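Local coordinates for penicillin-binding protein 2B (Streptococcus pneumoniae, PDB 2WAD) that probably forms the peptide cross-links between glycan strands of cell-wall peptidoglycan, as a transpeptidase of the elongation machinery, and binds penicillin, at residues S403-L408 against I434-A439; A391-G396 against A446-T451; V54-A59 against K279-E284. All coordinates share one frame; numbering follows the deposited sequence.

Interaction 1: residues S403-L408 against I434-A439; sequences SGNQTL and ITAVEA. Unlike the reference sequence in segment 434-439: E438 (reference Gln).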
ATOM      1  N   SER A 403      35.411 -18.434   1.830  1.00 42.00           N
ATOM      2  CA  SER A 403      35.119 -19.827   1.532  1.00 42.73           C
ATOM      3  C   SER A 403      34.504 -20.582   2.706  1.00 41.12           C
ATOM      4  O   SER A 403      35.165 -20.829   3.714  1.00 40.79           O
ATOM      5  CB  SER A 403      36.376 -20.536   1.015  1.00 43.92           C
ATOM      6  OG  SER A 403      36.004 -21.849   0.606  1.00 49.10           O
ATOM      7  N   GLY A 404      33.236 -20.967   2.591  1.00 41.77           N
ATOM      8  CA  GLY A 404      32.581 -21.620   3.723  1.00 40.49           C
ATOM      9  C   GLY A 404      32.684 -20.790   4.996  1.00 40.58           C
ATOM     10  O   GLY A 404      32.634 -19.562   4.960  1.00 38.65           O
ATOM     11  N   ASN A 405      32.804 -21.473   6.129  1.00 41.67           N
ATOM     12  CA  ASN A 405      32.744 -20.856   7.443  1.00 41.79           C
ATOM     13  C   ASN A 405      34.131 -20.385   7.832  1.00 41.77           C
ATOM     14  O   ASN A 405      34.668 -20.804   8.868  1.00 43.59           O
ATOM     15  CB  ASN A 405      32.188 -21.839   8.477  1.00 38.78           C
ATOM     16  CG  ASN A 405      31.945 -21.193   9.842  1.00 45.59           C
ATOM     17  OD1 ASN A 405      31.787 -19.972   9.958  1.00 48.66           O
ATOM     18  ND2 ASN A 405      31.902 -22.018  10.884  1.00 43.47           N
ATOM     19  N   GLN A 406      34.665 -19.497   6.996  1.00 42.16           N
ATOM     20  CA  GLN A 406      36.057 -19.031   7.060  1.00 42.48           C
ATOM     21  C   GLN A 406      36.418 -18.177   8.280  1.00 45.04           C
ATOM     22  O   GLN A 406      35.627 -17.325   8.713  1.00 44.07           O
ATOM     23  CB  GLN A 406      36.424 -18.290   5.763  1.00 39.84           C
ATOM     24  CG  GLN A 406      37.878 -17.834   5.660  1.00 37.76           C
ATOM     25  CD  GLN A 406      38.212 -17.256   4.286  1.00 40.92           C
ATOM     26  OE1 GLN A 406      37.595 -17.622   3.284  1.00 40.46           O
ATOM     27  NE2 GLN A 406      39.187 -16.353   4.231  1.00 36.95           N
ATOM     28  N   THR A 407      37.625 -18.408   8.809  1.00 46.35           N
ATOM     29  CA  THR A 407      38.142 -17.673   9.957  1.00 43.91           C
ATOM     30  C   THR A 407      38.890 -16.419   9.538  1.00 44.70           C
ATOM     31  O   THR A 407      39.701 -16.444   8.631  1.00 46.00           O
ATOM     32  CB  THR A 407      39.086 -18.526  10.838  1.00 46.41           C
ATOM     33  OG1 THR A 407      38.337 -19.573  11.470  1.00 41.67           O
ATOM     34  CG2 THR A 407      39.755 -17.653  11.925  1.00 39.27           C
ATOM     35  N   LEU A 408      38.596 -15.308  10.201  1.00 43.14           N
ATOM     36  CA  LEU A 408      39.320 -14.079   9.974  1.00 44.95           C
ATOM     37  C   LEU A 408      39.736 -13.600  11.363  1.00 44.10           C
ATOM     38  O   LEU A 408      39.289 -14.144  12.376  1.00 46.08           O
ATOM     39  CB  LEU A 408      38.434 -13.029   9.280  1.00 43.19           C
ATOM     40  CG  LEU A 408      37.908 -13.229   7.849  1.00 46.15           C
ATOM     41  CD1 LEU A 408      37.053 -12.039   7.364  1.00 40.90           C
ATOM     42  CD2 LEU A 408      39.015 -13.451   6.869  1.00 46.12           C
ATOM     43  N   ILE A 434      37.873 -15.531  14.514  1.00 41.36           N
ATOM     44  CA  ILE A 434      36.414 -15.540  14.459  1.00 41.48           C
ATOM     45  C   ILE A 434      35.939 -16.165  13.133  1.00 41.84           C
ATOM     46  O   ILE A 434      36.395 -15.789  12.055  1.00 40.37           O
ATOM     47  CB  ILE A 434      35.861 -14.094  14.697  1.00 42.50           C
ATOM     48  CG1 ILE A 434      34.385 -14.131  15.053  1.00 47.70           C
ATOM     49  CG2 ILE A 434      36.069 -13.166  13.497  1.00 38.13           C
ATOM     50  CD1 ILE A 434      33.833 -12.770  15.489  1.00 49.79           C
ATOM     51  N   THR A 435      35.055 -17.156  13.220  1.00 42.47           N
ATOM     52  CA  THR A 435      34.404 -17.761  12.063  1.00 39.43           C
ATOM     53  C   THR A 435      33.189 -16.956  11.600  1.00 40.32           C
ATOM     54  O   THR A 435      32.817 -15.941  12.192  1.00 41.16           O
ATOM     55  CB  THR A 435      33.894 -19.184  12.377  1.00 42.84           C
ATOM     56  OG1 THR A 435      32.853 -19.127  13.368  1.00 36.82           O
ATOM     57  CG2 THR A 435      35.035 -20.125  12.825  1.00 40.65           C
ATOM     58  N   ALA A 436      32.555 -17.410  10.524  1.00 41.35           N
ATOM     59  CA  ALA A 436      31.440 -16.648   9.959  1.00 41.04           C
ATOM     60  C   ALA A 436      30.238 -16.740  10.913  1.00 39.24           C
ATOM     61  O   ALA A 436      29.542 -15.751  11.158  1.00 39.26           O
ATOM     62  CB  ALA A 436      31.107 -17.151   8.564  1.00 40.25           C
ATOM     63  N   VAL A 437      30.051 -17.921  11.488  1.00 38.11           N
ATOM     64  CA  VAL A 437      28.994 -18.182  12.469  1.00 39.23           C
ATOM     65  C   VAL A 437      29.151 -17.250  13.675  1.00 40.41           C
ATOM     66  O   VAL A 437      28.173 -16.662  14.121  1.00 37.94           O
ATOM     67  CB  VAL A 437      29.044 -19.646  12.938  1.00 40.40           C
ATOM     68  CG1 VAL A 437      28.032 -19.911  14.066  1.00 37.97           C
ATOM     69  CG2 VAL A 437      28.842 -20.632  11.768  1.00 38.22           C
ATOM     70  N   GLU A 438      30.392 -17.085  14.148  1.00 39.16           N
ATOM     71  CA  GLU A 438      30.713 -16.319  15.343  1.00 38.96           C
ATOM     72  C   GLU A 438      30.658 -14.833  15.057  1.00 40.17           C
ATOM     73  O   GLU A 438      30.247 -14.048  15.923  1.00 37.31           O
ATOM     74  CB  GLU A 438      32.122 -16.673  15.877  1.00 40.42           C
ATOM     75  CG  GLU A 438      32.233 -18.023  16.637  1.00 43.13           C
ATOM     76  CD  GLU A 438      33.685 -18.547  16.694  1.00 46.31           C
ATOM     77  OE1 GLU A 438      34.598 -17.864  16.190  1.00 42.70           O
ATOM     78  OE2 GLU A 438      33.926 -19.645  17.230  1.00 45.47           O
ATOM     79  N   ALA A 439      31.094 -14.456  13.852  1.00 38.58           N
ATOM     80  CA  ALA A 439      30.856 -13.108  13.364  1.00 38.73           C
ATOM     81  C   ALA A 439      29.395 -12.682  13.484  1.00 35.12           C
ATOM     82  O   ALA A 439      29.090 -11.558  13.865  1.00 36.40           O
ATOM     83  CB  ALA A 439      31.350 -12.932  11.922  1.00 38.93           C
TER
HETATM   84  O   HOH W   1      31.875 -21.655  14.201  1.00 32.89           O
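N405 reaches over to the start of helix 436-442 with its amide oxygen. N405, the centre of an inverse gamma turn, holds CG anti to its backbone N (chi1 -173°). N405 OD1 accepts from V437 N at 3.1 Å, the donor tilted from the carbonyl plane, and more weakly from A436 N at 2.7 Å, a bent bond. The other end of the same amide, N405 ND2, rests against V437 CG2 at 3.5 Å, and the two side chains cross at about a right angle.

T435 is the N-cap: with chi1 at 65°, T435 OG1 sits between backbone N and carbonyl carbon and accepts from E438 N at 3.3 Å. E438 OE1 returns the bond by accepting from T435 N, so the two make a capping box. A water bridges T435 OG1 and, weakly, N405 ND2.

Further along, T407 OG1 meets T435 CG2 at 3.6 Å, and L408 and I434 form an antiparallel hydrogen-bonded pair, with L408 N giving to I434 O at 2.9 Å.

Within the transpeptidase domain, L408, I434 and A436 all pack on Y447 of helix 445-455, while N405 and V437 meet I583 of helix 578-593.

Interaction 2: residues A391-G396 against A446-T451; sequences ATISSG and AYVVQT. Unlike the reference sequence in segment 446-451: A446 (reference Thr), V448 (reference Met).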
ATOM      1  N   ALA A 391      23.702 -10.564   4.947  1.00 37.22           N
ATOM      2  CA  ALA A 391      23.687 -10.295   3.512  1.00 36.70           C
ATOM      3  C   ALA A 391      25.096  -9.935   3.035  1.00 39.82           C
ATOM      4  O   ALA A 391      25.495 -10.306   1.928  1.00 42.44           O
ATOM      5  CB  ALA A 391      22.649  -9.213   3.132  1.00 33.64           C
ATOM      6  N   THR A 392      25.864  -9.234   3.862  1.00 38.42           N
ATOM      7  CA  THR A 392      27.247  -8.890   3.499  1.00 36.93           C
ATOM      8  C   THR A 392      28.164 -10.093   3.384  1.00 38.06           C
ATOM      9  O   THR A 392      28.988 -10.151   2.471  1.00 37.23           O
ATOM     10  CB  THR A 392      27.889  -7.948   4.522  1.00 34.29           C
ATOM     11  OG1 THR A 392      27.011  -6.834   4.732  1.00 33.78           O
ATOM     12  CG2 THR A 392      29.219  -7.458   3.998  1.00 34.75           C
ATOM     13  N   ILE A 393      28.050 -11.021   4.334  1.00 37.42           N
ATOM     14  CA  ILE A 393      28.726 -12.299   4.223  1.00 35.62           C
ATOM     15  C   ILE A 393      28.302 -13.027   2.948  1.00 37.61           C
ATOM     16  O   ILE A 393      29.126 -13.635   2.265  1.00 38.23           O
ATOM     17  CB  ILE A 393      28.513 -13.174   5.484  1.00 35.95           C
ATOM     18  CG1 ILE A 393      29.045 -12.448   6.724  1.00 33.75           C
ATOM     19  CG2 ILE A 393      29.312 -14.469   5.410  1.00 34.84           C
ATOM     20  CD1 ILE A 393      28.689 -13.126   8.064  1.00 34.53           C
ATOM     21  N   SER A 394      27.013 -13.020   2.630  1.00 38.18           N
ATOM     22  CA  SER A 394      26.575 -13.682   1.404  1.00 38.47           C
ATOM     23  C   SER A 394      27.340 -13.105   0.192  1.00 39.12           C
ATOM     24  O   SER A 394      27.798 -13.831  -0.685  1.00 38.23           O
ATOM     25  CB  SER A 394      25.073 -13.500   1.196  1.00 38.68           C
ATOM     26  OG  SER A 394      24.315 -14.088   2.240  1.00 37.21           O
ATOM     27  N   SER A 395      27.463 -11.788   0.147  1.00 37.81           N
ATOM     28  CA  SER A 395      28.171 -11.124  -0.932  1.00 39.43           C
ATOM     29  C   SER A 395      29.633 -11.564  -0.990  1.00 39.28           C
ATOM     30  O   SER A 395      30.197 -11.650  -2.073  1.00 37.93           O
ATOM     31  CB  SER A 395      28.051  -9.610  -0.785  1.00 38.49           C
ATOM     32  OG  SER A 395      28.287  -8.964  -2.025  1.00 39.72           O
ATOM     33  N   GLY A 396      30.227 -11.832   0.174  1.00 37.35           N
ATOM     34  CA  GLY A 396      31.558 -12.405   0.285  1.00 38.95           C
ATOM     35  C   GLY A 396      31.680 -13.776  -0.367  1.00 39.44           C
ATOM     36  O   GLY A 396      32.654 -14.046  -1.059  1.00 40.04           O
ATOM     37  N   ALA A 446      34.504  -6.282  12.281  1.00 34.29           N
ATOM     38  CA  ALA A 446      35.777  -6.619  11.630  1.00 37.66           C
ATOM     39  C   ALA A 446      35.569  -7.622  10.504  1.00 35.69           C
ATOM     40  O   ALA A 446      36.233  -7.544   9.461  1.00 32.84           O
ATOM     41  CB  ALA A 446      36.795  -7.177  12.615  1.00 32.94           C
ATOM     42  N   TYR A 447      34.676  -8.578  10.734  1.00 34.70           N
ATOM     43  CA  TYR A 447      34.480  -9.653   9.746  1.00 36.27           C
ATOM     44  C   TYR A 447      33.883  -9.108   8.431  1.00 40.42           C
ATOM     45  O   TYR A 447      34.326  -9.502   7.333  1.00 40.02           O
ATOM     46  CB  TYR A 447      33.588 -10.760  10.323  1.00 37.35           C
ATOM     47  CG  TYR A 447      33.636 -12.071   9.554  1.00 37.82           C
ATOM     48  CD1 TYR A 447      34.565 -13.045   9.880  1.00 40.15           C
ATOM     49  CD2 TYR A 447      32.773 -12.323   8.489  1.00 37.27           C
ATOM     50  CE1 TYR A 447      34.636 -14.240   9.179  1.00 36.31           C
ATOM     51  CE2 TYR A 447      32.844 -13.513   7.767  1.00 32.89           C
ATOM     52  CZ  TYR A 447      33.777 -14.459   8.128  1.00 34.22           C
ATOM     53  OH  TYR A 447      33.880 -15.645   7.445  1.00 33.70           O
ATOM     54  N   VAL A 448      32.900  -8.203   8.540  1.00 36.24           N
ATOM     55  CA  VAL A 448      32.166  -7.723   7.382  1.00 35.82           C
ATOM     56  C   VAL A 448      32.896  -6.598   6.653  1.00 35.08           C
ATOM     57  O   VAL A 448      32.702  -6.419   5.461  1.00 33.84           O
ATOM     58  CB  VAL A 448      30.719  -7.261   7.699  1.00 35.66           C
ATOM     59  CG1 VAL A 448      29.805  -8.462   7.985  1.00 35.46           C
ATOM     60  CG2 VAL A 448      30.682  -6.226   8.817  1.00 28.69           C
ATOM     61  N   VAL A 449      33.690  -5.820   7.378  1.00 32.93           N
ATOM     62  CA  VAL A 449      34.523  -4.791   6.782  1.00 35.62           C
ATOM     63  C   VAL A 449      35.682  -5.419   5.982  1.00 36.76           C
ATOM     64  O   VAL A 449      35.984  -4.991   4.868  1.00 39.49           O
ATOM     65  CB  VAL A 449      35.038  -3.798   7.846  1.00 36.97           C
ATOM     66  CG1 VAL A 449      36.098  -2.899   7.248  1.00 41.24           C
ATOM     67  CG2 VAL A 449      33.893  -2.921   8.350  1.00 31.78           C
ATOM     68  N   GLN A 450      36.320  -6.442   6.530  1.00 34.72           N
ATOM     69  CA  GLN A 450      37.304  -7.223   5.782  1.00 36.65           C
ATOM     70  C   GLN A 450      36.683  -7.926   4.578  1.00 36.09           C
ATOM     71  O   GLN A 450      37.243  -7.899   3.502  1.00 36.74           O
ATOM     72  CB  GLN A 450      38.017  -8.229   6.699  1.00 35.68           C
ATOM     73  CG  GLN A 450      39.048  -7.587   7.610  1.00 37.97           C
ATOM     74  CD  GLN A 450      39.686  -8.566   8.591  1.00 44.38           C
ATOM     75  OE1 GLN A 450      40.850  -8.937   8.431  1.00 48.30           O
ATOM     76  NE2 GLN A 450      38.944  -8.958   9.632  1.00 37.03           N
ATOM     77  N   THR A 451      35.504  -8.517   4.732  1.00 38.20           N
ATOM     78  CA  THR A 451      34.770  -9.046   3.590  1.00 36.82           C
ATOM     79  C   THR A 451      34.518  -8.024   2.492  1.00 38.81           C
ATOM     80  O   THR A 451      34.805  -8.325   1.331  1.00 36.32           O
ATOM     81  CB  THR A 451      33.421  -9.677   3.983  1.00 37.18           C
ATOM     82  OG1 THR A 451      33.642 -10.764   4.887  1.00 35.00           O
ATOM     83  CG2 THR A 451      32.699 -10.208   2.755  1.00 32.44           C
TER
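T392, I393 and G396 of helix 389-398 pack against Y447, V448 and T451 of helix 445-455. The short helical segments run at 39° to each other, with their axes 9.4 Å apart at closest approach.

Apolar packing carries most of the contact. I393 CG1 and CD1 approach the Y447 ring obliquely, at CD2 and CE2, with CG1 to CE2 at 4.1 Å; the side chains cross at about a right angle, as do those of T392 and V448. There T392 CB lies 4.0 Å from V448 CG1, which chi1 of -73° places anti to the carbonyl carbon.

Closest of all is a methyl on bare backbone. G396 has no side chain, and T451 CG2 sits 3.5 Å from G396 CA, tighter than usual van der Waals contact, while also lying near T392 O.

The polar groups are satisfied within their own helix or beyond the two segments. T451 OG1, beside its own backbone N (chi1 -60°), gives its proton to Y447 O at 2.8 Å; T451 N reaches that oxygen from the opposite face of its plane. T392 OG1 is hydrogen-bonded to A516 O, and Y447 OH to Q406 O.

The side chain of V448 is about 7 Å from that of S386, the inferred acyl-ester serine, which fits the SxxK pattern leading into helix 389-398; this places the buried pairing next to the probable active site. Helix 471-484 covers T392 through L478 and F482, helix 436-442 puts L440 on I393, and Q450 NE2 bonds to T409 O of strand 408-410.

Interaction 3: residues V54-A59 against K279-E284; sequences VTTSSA and KRPVKE. Unlike the reference sequence in segment 54-59: V54 (reference Ile), T56 (reference Ser). Unlike the reference sequence in segment 279-284: P281 (reference Ser).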
ATOM      1  N   VAL A  54     -26.390   0.270 -23.832  1.00 58.18           N
ATOM      2  CA  VAL A  54     -26.036   1.013 -22.636  1.00 56.79           C
ATOM      3  C   VAL A  54     -25.576   0.153 -21.467  1.00 56.86           C
ATOM      4  O   VAL A  54     -26.086  -0.948 -21.246  1.00 55.62           O
ATOM      5  CB  VAL A  54     -27.144   1.975 -22.203  1.00 56.27           C
ATOM      6  CG1 VAL A  54     -26.959   3.322 -22.888  1.00 56.03           C
ATOM      7  CG2 VAL A  54     -28.498   1.382 -22.508  1.00 54.40           C
ATOM      8  N   THR A  55     -24.607   0.690 -20.732  1.00 56.45           N
ATOM      9  CA  THR A  55     -23.941  -0.000 -19.630  1.00 56.93           C
ATOM     10  C   THR A  55     -24.223   0.712 -18.305  1.00 56.13           C
ATOM     11  O   THR A  55     -23.958   1.906 -18.154  1.00 56.47           O
ATOM     12  CB  THR A  55     -22.418  -0.065 -19.892  1.00 56.03           C
ATOM     13  OG1 THR A  55     -22.184  -0.802 -21.099  1.00 61.63           O
ATOM     14  CG2 THR A  55     -21.691  -0.762 -18.771  1.00 56.28           C
ATOM     15  N   THR A  56     -24.793  -0.017 -17.352  1.00 55.60           N
ATOM     16  CA  THR A  56     -24.906   0.506 -15.997  1.00 56.33           C
ATOM     17  C   THR A  56     -24.002  -0.216 -14.989  1.00 54.89           C
ATOM     18  O   THR A  56     -23.639  -1.376 -15.189  1.00 53.75           O
ATOM     19  CB  THR A  56     -26.376   0.689 -15.522  1.00 57.59           C
ATOM     20  OG1 THR A  56     -26.400   0.863 -14.100  1.00 59.14           O
ATOM     21  CG2 THR A  56     -27.273  -0.479 -15.932  1.00 56.68           C
ATOM     22  N   SER A  57     -23.622   0.495 -13.929  1.00 53.41           N
ATOM     23  CA  SER A  57     -22.726  -0.006 -12.884  1.00 51.61           C
ATOM     24  C   SER A  57     -23.407  -0.969 -11.913  1.00 49.61           C
ATOM     25  O   SER A  57     -24.619  -0.929 -11.729  1.00 49.53           O
ATOM     26  CB  SER A  57     -22.192   1.182 -12.078  1.00 51.22           C
ATOM     27  OG  SER A  57     -21.311   1.963 -12.865  1.00 55.09           O
ATOM     28  N   SER A  58     -22.624  -1.825 -11.269  1.00 48.20           N
ATOM     29  CA  SER A  58     -23.144  -2.639 -10.174  1.00 47.50           C
ATOM     30  C   SER A  58     -22.480  -2.303  -8.837  1.00 46.66           C
ATOM     31  O   SER A  58     -21.788  -1.290  -8.715  1.00 47.42           O
ATOM     32  CB  SER A  58     -22.983  -4.125 -10.489  1.00 47.16           C
ATOM     33  OG  SER A  58     -23.806  -4.508 -11.577  1.00 46.21           O
ATOM     34  N   ALA A  59     -22.710  -3.163  -7.849  1.00 44.84           N
ATOM     35  CA  ALA A  59     -22.165  -3.026  -6.500  1.00 44.28           C
ATOM     36  C   ALA A  59     -20.733  -3.538  -6.413  1.00 43.42           C
ATOM     37  O   ALA A  59     -20.398  -4.544  -7.033  1.00 44.50           O
ATOM     38  CB  ALA A  59     -23.036  -3.778  -5.509  1.00 43.11           C
ATOM     39  N   LYS A 279     -19.614  -6.356 -11.932  1.00 49.45           N
ATOM     40  CA  LYS A 279     -19.857  -6.681 -13.332  1.00 50.80           C
ATOM     41  C   LYS A 279     -21.133  -5.967 -13.773  1.00 49.85           C
ATOM     42  O   LYS A 279     -22.172  -6.064 -13.123  1.00 49.43           O
ATOM     43  CB  LYS A 279     -19.991  -8.194 -13.522  1.00 51.75           C
ATOM     44  CG  LYS A 279     -20.220  -8.630 -14.960  1.00 55.68           C
ATOM     45  CD  LYS A 279     -20.880 -10.005 -15.024  1.00 61.01           C
ATOM     46  CE  LYS A 279     -21.411 -10.315 -16.421  1.00 59.84           C
ATOM     47  NZ  LYS A 279     -22.669  -9.565 -16.736  1.00 60.73           N
ATOM     48  N   ARG A 280     -21.056  -5.241 -14.880  1.00 50.42           N
ATOM     49  CA  ARG A 280     -22.141  -4.334 -15.259  1.00 52.90           C
ATOM     50  C   ARG A 280     -23.315  -4.982 -15.988  1.00 51.76           C
ATOM     51  O   ARG A 280     -23.104  -5.871 -16.814  1.00 51.46           O
ATOM     52  CB  ARG A 280     -21.568  -3.234 -16.144  1.00 54.09           C
ATOM     53  CG  ARG A 280     -20.273  -2.662 -15.620  1.00 53.80           C
ATOM     54  CD  ARG A 280     -19.949  -1.402 -16.381  1.00 61.68           C
ATOM     55  NE  ARG A 280     -18.720  -0.780 -15.903  1.00 71.97           N
ATOM     56  CZ  ARG A 280     -18.365   0.471 -16.176  1.00 77.33           C
ATOM     57  NH1 ARG A 280     -19.145   1.243 -16.931  1.00 74.16           N
ATOM     58  NH2 ARG A 280     -17.218   0.939 -15.694  1.00 78.15           N
ATOM     59  N   PRO A 281     -24.557  -4.545 -15.693  1.00 52.01           N
ATOM     60  CA  PRO A 281     -25.611  -4.904 -16.646  1.00 49.99           C
ATOM     61  C   PRO A 281     -25.441  -4.161 -17.977  1.00 49.84           C
ATOM     62  O   PRO A 281     -25.052  -2.988 -18.001  1.00 47.78           O
ATOM     63  CB  PRO A 281     -26.914  -4.486 -15.942  1.00 49.31           C
ATOM     64  CG  PRO A 281     -26.583  -4.409 -14.500  1.00 51.43           C
ATOM     65  CD  PRO A 281     -25.110  -4.021 -14.428  1.00 52.97           C
ATOM     66  N   VAL A 282     -25.718  -4.857 -19.078  1.00 48.76           N
ATOM     67  CA  VAL A 282     -25.636  -4.293 -20.424  1.00 47.83           C
ATOM     68  C   VAL A 282     -26.939  -4.586 -21.169  1.00 47.89           C
ATOM     69  O   VAL A 282     -27.473  -5.695 -21.112  1.00 47.93           O
ATOM     70  CB  VAL A 282     -24.460  -4.889 -21.236  1.00 48.88           C
ATOM     71  CG1 VAL A 282     -24.631  -4.604 -22.720  1.00 49.10           C
ATOM     72  CG2 VAL A 282     -23.103  -4.367 -20.751  1.00 47.92           C
ATOM     73  N   LYS A 283     -27.456  -3.580 -21.864  1.00 46.37           N
ATOM     74  CA  LYS A 283     -28.721  -3.706 -22.578  1.00 44.09           C
ATOM     75  C   LYS A 283     -28.555  -3.154 -23.982  1.00 43.10           C
ATOM     76  O   LYS A 283     -27.647  -2.370 -24.252  1.00 41.09           O
ATOM     77  CB  LYS A 283     -29.820  -2.921 -21.859  1.00 43.72           C
ATOM     78  CG  LYS A 283     -30.169  -3.473 -20.490  1.00 48.22           C
ATOM     79  CD  LYS A 283     -31.468  -2.898 -19.935  1.00 52.86           C
ATOM     80  CE  LYS A 283     -32.122  -3.886 -18.976  1.00 54.68           C
ATOM     81  NZ  LYS A 283     -31.108  -4.625 -18.161  1.00 44.96           N
ATOM     82  N   GLU A 284     -29.433  -3.569 -24.886  1.00 43.62           N
ATOM     83  CA  GLU A 284     -29.554  -2.857 -26.148  1.00 44.32           C
ATOM     84  C   GLU A 284     -30.975  -2.330 -26.310  1.00 43.62           C
ATOM     85  O   GLU A 284     -31.949  -3.055 -26.097  1.00 44.65           O
ATOM     86  CB  GLU A 284     -29.056  -3.691 -27.332  1.00 45.66           C
ATOM     87  CG  GLU A 284     -27.533  -3.777 -27.350  1.00 53.37           C
ATOM     88  CD  GLU A 284     -26.936  -4.446 -28.577  1.00 63.86           C
ATOM     89  OE1 GLU A 284     -27.670  -4.691 -29.560  1.00 67.24           O
ATOM     90  OE2 GLU A 284     -25.710  -4.717 -28.545  1.00 68.85           O
TER
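The guanidinium of R280 meets the T55 methyl at its edge, near its plane: R280 NH1 is 3.7 Å from T55 CG2. As modelled, the two side chains cross at about a right angle, but the methyl sits too close to the arginine chain for the detail to be relied on. R280 is extended from CG to NE, and its far nitrogen, NH2, forms a salt bridge with D261. Beside it the puckered P281 ring touches T56 and S58: P281 CD faces T56 O at 3.1 Å and S58 OG, while P281 CB is 4.0 Å from T56 CG2.

These residues continue an antiparallel beta ladder in the dimerisation-domain region, where strand 51-55 is an outer strand of a three-stranded sheet, 282-287 the middle one and 293-298 the other outer one. V54 and K283 are a hydrogen-bonded pair, with V54 N giving to K283 O and K283 N to V54 O, each at 3.0 Å. T55 and V282 are the next, non-hydrogen-bonded pair; their side chains share the sheet face opposite that of V54 and K283, and T55 OG1 lies 3.7 Å from V282 CG2. On the other face K283 runs off to V296 and N298 of strand 293-298.

Past the regular strands the pairing goes on in part. T56 N donates to P281 O at 3.1 Å, but the return bond is missing, because P281 N has no hydrogen to offer T56 O. The lysine that precedes R280 sends NZ away to E301 O. Its carbonyl is taken up by a serine instead of a backbone amide: S58 OG, beside its own backbone N at chi1 -67°, donates to K279 O at 2.7 Å from above the carbonyl plane.

Overall arrangement
Interactions 1 and 2 share the transpeptidase domain, their centres about 10 Å apart, and Y447 joins them: it belongs to interaction 2 but also packs on residues of interaction 1. Interaction 2 is fully buried, and its two helices meet through methyls, a ring and bare backbone. Interaction 1, farther out and partly buried, is polar by contrast, a loop held to a helix start by an asparagine amide and a short strand pair. Interaction 3 is a surface contact in the dimerisation-domain region, its centre about 60 Å from that of interaction 2, across the chain's centre; backbone bonds of an edge strand do most of the work there.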